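Local atomic coordinates of plasma serine protease inhibitor (Homo sapiens, PDB entry 3DY0), a protein that inactivates serine proteases irreversibly in blood plasma and other body fluids, with heparin as a cofactor, and so helps to control coagulation and other proteolysis. Residues R18-A23 with E279-S284; N28-P33 with T324-A329; M38-L43 with L285-V290. All blocks are in the same frame, centred on the assembly; numbering follows the deposited sequence. Where two conformers were deposited one is given.

Interaction 1 of 3, residues R18-A23 with E279-S284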
loop_
_atom_site.group_PDB
_atom_site.type_symbol
_atom_site.label_atom_id
_atom_site.label_comp_id
_atom_site.label_asym_id
_atom_site.label_seq_id
_atom_site.Cartn_x
_atom_site.Cartn_y
_atom_site.Cartn_z
ATOM N N ARG A 18 6.658 6.772 7.649
ATOM C CA ARG A 18 6.970 7.575 8.825
ATOM C C ARG A 18 5.938 8.665 9.106
ATOM O O ARG A 18 5.633 8.940 10.266
ATOM C CB ARG A 18 8.375 8.173 8.701
ATOM C CG ARG A 18 9.487 7.167 9.003
ATOM C CD ARG A 18 10.871 7.817 8.935
ATOM N NE ARG A 18 11.303 8.040 7.561
ATOM C CZ ARG A 18 11.943 7.138 6.821
ATOM N NH1 ARG A 18 12.237 5.945 7.329
ATOM N NH2 ARG A 18 12.280 7.426 5.573
ATOM N N ALA A 19 5.396 9.278 8.057
ATOM C CA ALA A 19 4.380 10.313 8.239
ATOM C C ALA A 19 3.140 9.696 8.891
ATOM O O ALA A 19 2.553 10.274 9.811
ATOM C CB ALA A 19 4.013 10.934 6.894
ATOM N N LEU A 20 2.745 8.521 8.409
ATOM C CA LEU A 20 1.584 7.829 8.958
ATOM C C LEU A 20 1.832 7.407 10.404
ATOM O O LEU A 20 0.970 7.581 11.269
ATOM C CB LEU A 20 1.254 6.599 8.105
ATOM C CG LEU A 20 0.813 6.898 6.671
ATOM C CD1 LEU A 20 0.520 5.581 5.952
ATOM C CD2 LEU A 20 -0.424 7.798 6.689
ATOM N N ALA A 21 3.016 6.863 10.668
ATOM C CA ALA A 21 3.371 6.414 12.011
ATOM C C ALA A 21 3.379 7.570 13.003
ATOM O O ALA A 21 2.909 7.437 14.136
ATOM C CB ALA A 21 4.740 5.742 11.987
ATOM N N SER A 22 3.917 8.704 12.572
ATOM C CA SER A 22 3.987 9.880 13.427
ATOM C C SER A 22 2.612 10.470 13.689
ATOM O O SER A 22 2.366 11.031 14.759
ATOM C CB SER A 22 4.889 10.940 12.797
ATOM O OG SER A 22 6.245 10.529 12.829
ATOM N N ALA A 23 1.715 10.335 12.718
ATOM C CA ALA A 23 0.363 10.870 12.853
ATOM C C ALA A 23 -0.506 10.040 13.794
ATOM O O ALA A 23 -1.514 10.529 14.308
ATOM C CB ALA A 23 -0.297 10.961 11.483
ATOM N N GLU A 279 -4.615 13.220 1.566
ATOM C CA GLU A 279 -4.459 14.633 1.242
ATOM C C GLU A 279 -3.927 15.399 2.450
ATOM O O GLU A 279 -3.338 16.471 2.309
ATOM C CB GLU A 279 -5.788 15.237 0.759
ATOM C CG GLU A 279 -6.868 15.414 1.813
ATOM C CD GLU A 279 -7.666 14.158 2.087
ATOM O OE1 GLU A 279 -8.640 14.254 2.868
ATOM O OE2 GLU A 279 -7.338 13.085 1.527
ATOM N N LYS A 280 -4.118 14.838 3.639
ATOM C CA LYS A 280 -3.641 15.485 4.857
ATOM C C LYS A 280 -2.218 15.047 5.185
ATOM O O LYS A 280 -1.521 15.697 5.966
ATOM C CB LYS A 280 -4.563 15.143 6.029
ATOM C CG LYS A 280 -5.998 15.603 5.842
ATOM N N VAL A 281 -1.790 13.953 4.561
ATOM C CA VAL A 281 -0.471 13.381 4.798
ATOM C C VAL A 281 0.582 13.706 3.741
ATOM O O VAL A 281 1.719 14.044 4.069
ATOM C CB VAL A 281 -0.577 11.838 4.903
ATOM C CG1 VAL A 281 0.777 11.236 5.216
ATOM C CG2 VAL A 281 -1.603 11.461 5.970
ATOM N N LEU A 282 0.203 13.605 2.473
ATOM C CA LEU A 282 1.147 13.847 1.390
ATOM C C LEU A 282 1.888 15.184 1.419
ATOM O O LEU A 282 3.011 15.286 0.918
ATOM C CB LEU A 282 0.452 13.615 0.045
ATOM C CG LEU A 282 0.135 12.125 -0.159
ATOM C CD1 LEU A 282 -0.725 11.931 -1.390
ATOM C CD2 LEU A 282 1.434 11.338 -0.280
ATOM N N PRO A 283 1.277 16.238 1.985
ATOM C CA PRO A 283 2.030 17.494 2.007
ATOM C C PRO A 283 3.353 17.311 2.764
ATOM O O PRO A 283 4.298 18.076 2.572
ATOM C CB PRO A 283 1.071 18.448 2.710
ATOM C CG PRO A 283 -0.257 17.984 2.208
ATOM C CD PRO A 283 -0.143 16.470 2.305
ATOM N N SER A 284 3.415 16.285 3.615
ATOM C CA SER A 284 4.625 15.995 4.384
ATOM C C SER A 284 5.736 15.498 3.468
ATOM O O SER A 284 6.911 15.499 3.841
ATOM C CB SER A 284 4.345 14.940 5.460
ATOM O OG SER A 284 3.497 15.459 6.465
#
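Val281 presses both of its methyl groups against helix 12-23, where Ala19 and Leu20 receive them. The closest approach is between Ala19 CB and Val281 CG1, at 3.7 Å. Ala19 has only a methyl group to place here, and the backbones come close: Ala19 CA and Val281 CA are 6.7 Å apart. Leu20 meets the same valine from a neighbouring position on the helix. Its CD2 methyl lies 3.9 Å from Val281 CG2 and at the same distance from Val281 CG1, so one leucine branch touches the whole fork of the valine. The two side chains cross at about a right angle. The torsion of Val281 explains the division of work. With CG1 opposite its own backbone N (chi1 -177°), that methyl can reach both Ala19 and Leu20, while CG2 is left to Leu20. In the serpin fold this contact joins the first helix of the chain to the long loop between strands 259-277 and 307-319. Leu20 is the buried member of the group, and it also packs on Phe31 of strand 29-31. The contact is looser toward solvent. Ser284 is exposed and adds only its CB, 4.3 Å from Ala19 CB. Past the valine, at the end of the helix, Ala23 CB faces the loop but stays 5.7 Å from Val281 CG2. On another side of the helix Arg18 is held by polar partners instead: a salt bridge to Asp15 and hydrogen bonds to the carbonyl groups of Glu243 and Leu246.

Interaction 2 of 3, residues N28-P33 with T324-A329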
loop_
_atom_site.group_PDB
_atom_site.type_symbol
_atom_site.label_atom_id
_atom_site.label_comp_id
_atom_site.label_asym_id
_atom_site.label_seq_id
_atom_site.Cartn_x
_atom_site.Cartn_y
_atom_site.Cartn_z
ATOM N N ASN A 28 -1.735 0.606 14.804
ATOM C CA ASN A 28 -1.392 -0.247 13.678
ATOM C C ASN A 28 -1.299 0.636 12.446
ATOM O O ASN A 28 -2.013 1.633 12.327
ATOM C CB ASN A 28 -2.470 -1.303 13.417
ATOM C CG ASN A 28 -2.552 -2.345 14.506
ATOM O OD1 ASN A 28 -1.544 -2.709 15.112
ATOM N ND2 ASN A 28 -3.756 -2.851 14.749
ATOM N N ILE A 29 -0.415 0.256 11.533
ATOM C CA ILE A 29 -0.228 0.970 10.280
ATOM C C ILE A 29 -0.272 -0.083 9.189
ATOM O O ILE A 29 0.289 -1.163 9.348
ATOM C CB ILE A 29 1.155 1.648 10.187
ATOM C CG1 ILE A 29 1.336 2.655 11.318
ATOM C CG2 ILE A 29 1.301 2.338 8.834
ATOM C CD1 ILE A 29 2.704 3.283 11.336
ATOM N N PHE A 30 -0.957 0.214 8.094
ATOM C CA PHE A 30 -1.004 -0.729 6.984
ATOM C C PHE A 30 -1.457 -0.055 5.707
ATOM O O PHE A 30 -2.522 0.559 5.660
ATOM C CB PHE A 30 -1.915 -1.926 7.279
ATOM C CG PHE A 30 -1.708 -3.071 6.323
ATOM C CD1 PHE A 30 -0.546 -3.840 6.388
ATOM C CD2 PHE A 30 -2.626 -3.329 5.310
ATOM C CE1 PHE A 30 -0.304 -4.846 5.446
ATOM C CE2 PHE A 30 -2.392 -4.332 4.365
ATOM C CZ PHE A 30 -1.227 -5.090 4.435
ATOM N N PHE A 31 -0.635 -0.158 4.670
ATOM C CA PHE A 31 -0.988 0.439 3.389
ATOM C C PHE A 31 -0.271 -0.254 2.252
ATOM O O PHE A 31 0.620 -1.074 2.480
ATOM C CB PHE A 31 -0.667 1.948 3.369
ATOM C CG PHE A 31 0.809 2.280 3.414
ATOM C CD1 PHE A 31 1.512 2.250 4.616
ATOM C CD2 PHE A 31 1.480 2.677 2.257
ATOM C CE1 PHE A 31 2.860 2.616 4.672
ATOM C CE2 PHE A 31 2.837 3.049 2.295
ATOM C CZ PHE A 31 3.526 3.019 3.509
ATOM N N SER A 32 -0.687 0.053 1.026
ATOM C CA SER A 32 -0.051 -0.514 -0.156
ATOM C C SER A 32 0.743 0.568 -0.868
ATOM O O SER A 32 0.173 1.463 -1.495
ATOM C CB SER A 32 -1.078 -1.086 -1.135
ATOM O OG SER A 32 -0.422 -1.451 -2.341
ATOM N N PRO A 33 2.078 0.503 -0.784
ATOM C CA PRO A 33 2.907 1.509 -1.447
ATOM C C PRO A 33 2.637 1.576 -2.952
ATOM O O PRO A 33 2.531 2.662 -3.527
ATOM C CB PRO A 33 4.326 1.041 -1.130
ATOM C CG PRO A 33 4.170 0.426 0.237
ATOM C CD PRO A 33 2.895 -0.381 0.070
ATOM N N THR A 324 -1.788 -15.660 3.550
ATOM C CA THR A 324 -2.104 -14.246 3.700
ATOM C C THR A 324 -3.028 -13.722 2.609
ATOM O O THR A 324 -2.930 -14.121 1.454
ATOM C CB THR A 324 -0.802 -13.393 3.652
ATOM O OG1 THR A 324 0.036 -13.730 4.763
ATOM C CG2 THR A 324 -1.120 -11.893 3.682
ATOM N N ARG A 325 -3.947 -12.849 3.001
ATOM C CA ARG A 325 -4.821 -12.175 2.049
ATOM C C ARG A 325 -4.600 -10.710 2.382
ATOM O O ARG A 325 -4.584 -10.334 3.556
ATOM C CB ARG A 325 -6.301 -12.519 2.248
ATOM C CG ARG A 325 -6.744 -13.816 1.593
ATOM C CD ARG A 325 -6.289 -15.001 2.408
ATOM N NE ARG A 325 -6.788 -14.892 3.773
ATOM C CZ ARG A 325 -6.359 -15.630 4.789
ATOM N NH1 ARG A 325 -6.877 -15.452 5.996
ATOM N NH2 ARG A 325 -5.412 -16.540 4.597
ATOM N N ALA A 326 -4.390 -9.895 1.357
ATOM C CA ALA A 326 -4.180 -8.467 1.558
ATOM C C ALA A 326 -4.804 -7.730 0.390
ATOM O O ALA A 326 -4.789 -8.207 -0.745
ATOM C CB ALA A 326 -2.689 -8.144 1.646
ATOM N N ALA A 327 -5.353 -6.558 0.665
ATOM C CA ALA A 327 -5.972 -5.787 -0.395
ATOM C C ALA A 327 -5.961 -4.325 -0.027
ATOM O O ALA A 327 -5.818 -3.971 1.136
ATOM C CB ALA A 327 -7.402 -6.251 -0.614
ATOM N N ALA A 328 -6.108 -3.475 -1.032
ATOM C CA ALA A 328 -6.133 -2.044 -0.797
ATOM C C ALA A 328 -6.709 -1.334 -2.008
ATOM O O ALA A 328 -6.775 -1.893 -3.104
ATOM C CB ALA A 328 -4.718 -1.527 -0.515
ATOM N N ALA A 329 -7.140 -0.099 -1.794
ATOM C CA ALA A 329 -7.665 0.707 -2.877
ATOM C C ALA A 329 -7.389 2.158 -2.531
ATOM O O ALA A 329 -7.336 2.528 -1.353
ATOM C CB ALA A 329 -9.170 0.476 -3.053
#
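Phe30 and Ser32 lean onto Ala326 and Ala328 of strand 323-335. This strand is the reactive centre loop on the N-terminal side of the cleavage, inserted into the large central sheet between strands 159-172 and 307-319, as expected for a cleaved inhibitory serpin. The touching parts run 71° apart, so short strand 29-31 passes over the inserted strand without pairing with it. Instead, residues 29 to 31 pair antiparallel with a strand of the bound peptide. Phe30 can be followed outward. Its CB points toward the inserted strand, CG is anti to the backbone N (chi1 -165°), and the ring runs on toward Ala326. Its CE2 lies 4.7 Å from Ala326 CB, while CE1 is further off. At the tip, CZ meets Ala326 CB at 4.4 Å. The methyl sits at the ring edge, close to the ring plane, and does not lie over a face. Ala315 and Val317 of strand 307-319 also touch the ring. The second contact is closer and lies in the region known in serpins as the shutter. Ser32 precedes helix 33-45 as its N-cap, with OG accepting from Ser35 N. That oxygen also bonds to the backbone of the bound peptide, and Ser32 N is paired with His313 NE2. The hydroxyl is swung opposite the backbone N (chi1 172°) and lies farther from Ala328 than the carbon that carries it: Ser32 CB is 3.7 Å from Ala328 CB, whereas Ser32 OG is 4.7 Å from the same methyl.

Interaction 3 of 3, residues M38-L43 with L285-V290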
loop_
_atom_site.group_PDB
_atom_site.type_symbol
_atom_site.label_atom_id
_atom_site.label_comp_id
_atom_site.label_asym_id
_atom_site.label_seq_id
_atom_site.Cartn_x
_atom_site.Cartn_y
_atom_site.Cartn_z
ATOM N N MET A 38 1.178 4.264 -7.733
ATOM C CA MET A 38 0.543 4.141 -9.043
ATOM C C MET A 38 -0.496 5.253 -9.181
ATOM O O MET A 38 -0.606 5.881 -10.230
ATOM C CB MET A 38 -0.106 2.761 -9.217
ATOM C CG MET A 38 -0.821 2.587 -10.554
ATOM S SD MET A 38 -1.152 0.869 -10.994
ATOM C CE MET A 38 0.486 0.346 -11.519
ATOM N N SER A 39 -1.233 5.525 -8.105
ATOM C CA SER A 39 -2.242 6.583 -8.143
ATOM C C SER A 39 -1.604 7.946 -8.387
ATOM O O SER A 39 -2.122 8.751 -9.157
ATOM C CB SER A 39 -3.034 6.617 -6.831
ATOM O OG SER A 39 -3.796 5.433 -6.666
ATOM N N LEU A 40 -0.480 8.203 -7.726
ATOM C CA LEU A 40 0.220 9.470 -7.893
ATOM C C LEU A 40 0.808 9.579 -9.302
ATOM O O LEU A 40 0.819 10.659 -9.899
ATOM C CB LEU A 40 1.323 9.602 -6.839
ATOM C CG LEU A 40 0.824 9.985 -5.443
ATOM C CD1 LEU A 40 1.965 9.875 -4.444
ATOM C CD2 LEU A 40 0.274 11.410 -5.467
ATOM N N ALA A 41 1.302 8.462 -9.833
ATOM C CA ALA A 41 1.858 8.458 -11.181
ATOM C C ALA A 41 0.758 8.790 -12.195
ATOM O O ALA A 41 0.971 9.566 -13.125
ATOM C CB ALA A 41 2.467 7.097 -11.491
ATOM N N MET A 42 -0.421 8.197 -12.023
ATOM C CA MET A 42 -1.531 8.479 -12.928
ATOM C C MET A 42 -1.940 9.942 -12.794
ATOM O O MET A 42 -2.226 10.616 -13.786
ATOM C CB MET A 42 -2.724 7.571 -12.611
ATOM C CG MET A 42 -2.472 6.110 -12.956
ATOM S SD MET A 42 -3.938 5.070 -12.796
ATOM C CE MET A 42 -4.270 5.229 -11.016
ATOM N N LEU A 43 -1.965 10.429 -11.561
ATOM C CA LEU A 43 -2.335 11.814 -11.306
ATOM C C LEU A 43 -1.375 12.763 -12.026
ATOM O O LEU A 43 -1.797 13.792 -12.557
ATOM C CB LEU A 43 -2.327 12.091 -9.798
ATOM C CG LEU A 43 -2.707 13.497 -9.325
ATOM C CD1 LEU A 43 -4.098 13.866 -9.836
ATOM C CD2 LEU A 43 -2.672 13.543 -7.803
ATOM N N LEU A 285 5.350 15.051 2.277
ATOM C CA LEU A 285 6.302 14.573 1.284
ATOM C C LEU A 285 6.466 15.624 0.190
ATOM O O LEU A 285 7.013 15.349 -0.881
ATOM C CB LEU A 285 5.827 13.252 0.665
ATOM C CG LEU A 285 6.154 11.978 1.453
ATOM C CD1 LEU A 285 5.409 11.975 2.776
ATOM C CD2 LEU A 285 5.783 10.762 0.616
ATOM N N GLY A 286 5.977 16.829 0.466
ATOM C CA GLY A 286 6.094 17.911 -0.496
ATOM C C GLY A 286 5.025 17.945 -1.571
ATOM O O GLY A 286 5.084 18.782 -2.473
ATOM N N ILE A 287 4.054 17.042 -1.496
ATOM C CA ILE A 287 2.979 17.003 -2.485
ATOM C C ILE A 287 1.797 17.749 -1.881
ATOM O O ILE A 287 1.032 17.191 -1.092
ATOM C CB ILE A 287 2.577 15.551 -2.808
ATOM C CG1 ILE A 287 3.792 14.802 -3.359
ATOM C CG2 ILE A 287 1.442 15.536 -3.823
ATOM C CD1 ILE A 287 3.570 13.317 -3.567
ATOM N N SER A 288 1.639 19.012 -2.271
ATOM C CA SER A 288 0.579 19.837 -1.705
ATOM C C SER A 288 -0.290 20.631 -2.678
ATOM O O SER A 288 -1.502 20.715 -2.499
ATOM C CB SER A 288 1.194 20.811 -0.695
ATOM O OG SER A 288 2.058 21.732 -1.348
ATOM N N ASN A 289 0.320 21.211 -3.702
ATOM C CA ASN A 289 -0.427 22.036 -4.651
ATOM C C ASN A 289 -1.648 21.390 -5.290
ATOM O O ASN A 289 -2.677 22.040 -5.482
ATOM C CB ASN A 289 0.515 22.544 -5.743
ATOM C CG ASN A 289 1.438 23.641 -5.253
ATOM O OD1 ASN A 289 1.906 23.615 -4.110
ATOM N ND2 ASN A 289 1.713 24.610 -6.119
ATOM N N VAL A 290 -1.546 20.107 -5.609
ATOM C CA VAL A 290 -2.643 19.405 -6.254
ATOM C C VAL A 290 -3.941 19.390 -5.435
ATOM O O VAL A 290 -5.027 19.176 -5.981
ATOM C CB VAL A 290 -2.210 17.957 -6.602
ATOM C CG1 VAL A 290 -2.108 17.121 -5.334
ATOM C CG2 VAL A 290 -3.170 17.343 -7.606
#
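The backbones stay well apart, with Leu40 CA 9.7 Å from Ile287 CA and Leu43 CA 9.1 Å from Val290 CA, and the gap is bridged by side chains alone. Two pairs do this, the second three residues on from the first in both segments. Leu40 and Ile287 reach for each other tip to tip. The outermost methyls meet, Leu40 CD1 lying 3.9 Å from Ile287 CD1. Leu40 CD2 is only a little further from that same isoleucine methyl, at 4.3 Å, so the end of Ile287 faces the leucine fork. For Ile287 chi2 is 173°, which carries CD1 out toward the helix. Leu43 and Val290 form the second pair, also end to end. Here Leu43 CD2 touches Val290 CG2 at 3.8 Å. Leu43 has CG opposite its backbone N (chi1 -179°), unlike Leu40, whose CG sits beside the N. All four side chains are buried, and the contact between them is wholly apolar. In the serpin fold this is plain packing of the loop between strands 259-277 and 307-319 against helix 33-45, the helix that Ser32 caps. The backbone of the loop is held by Gln54, whose OE1 accepts from both Ser288 N and Asn289 N. Leu43 also packs on Ile55, and Val290 on Thr51, so helix 49-58 borders this end of the contact. Leu40 touches Phe12 of helix 12-23 at the other end. Other sides of helix 33-45 lie against helices 65-81 and 107-117, while Val290 is tied by backbone hydrogen bonding to Val308 of strand 307-319.

In the fold
Interactions 1 and 3 use successive parts of one loop, residues 279-290, and set it against two different helices, 12-23 and 33-45. They meet where Leu282 packs on Leu40, and Leu282 O probably accepts a hydrogen bond from Ile287 N. The centre of interaction 2 lies about 6 Å from the centre of the chain, against about 14 Å for the centres of the other two. Interaction 3 is nevertheless buried, while interaction 1 is partly open to solvent. Leu20 on Phe31 links interactions 1 and 2. Interactions 1 and 3 are aliphatic, but interaction 1 includes the bare methyl of Ala19. Interaction 2 sets alanine methyls against an aromatic edge and a capping serine.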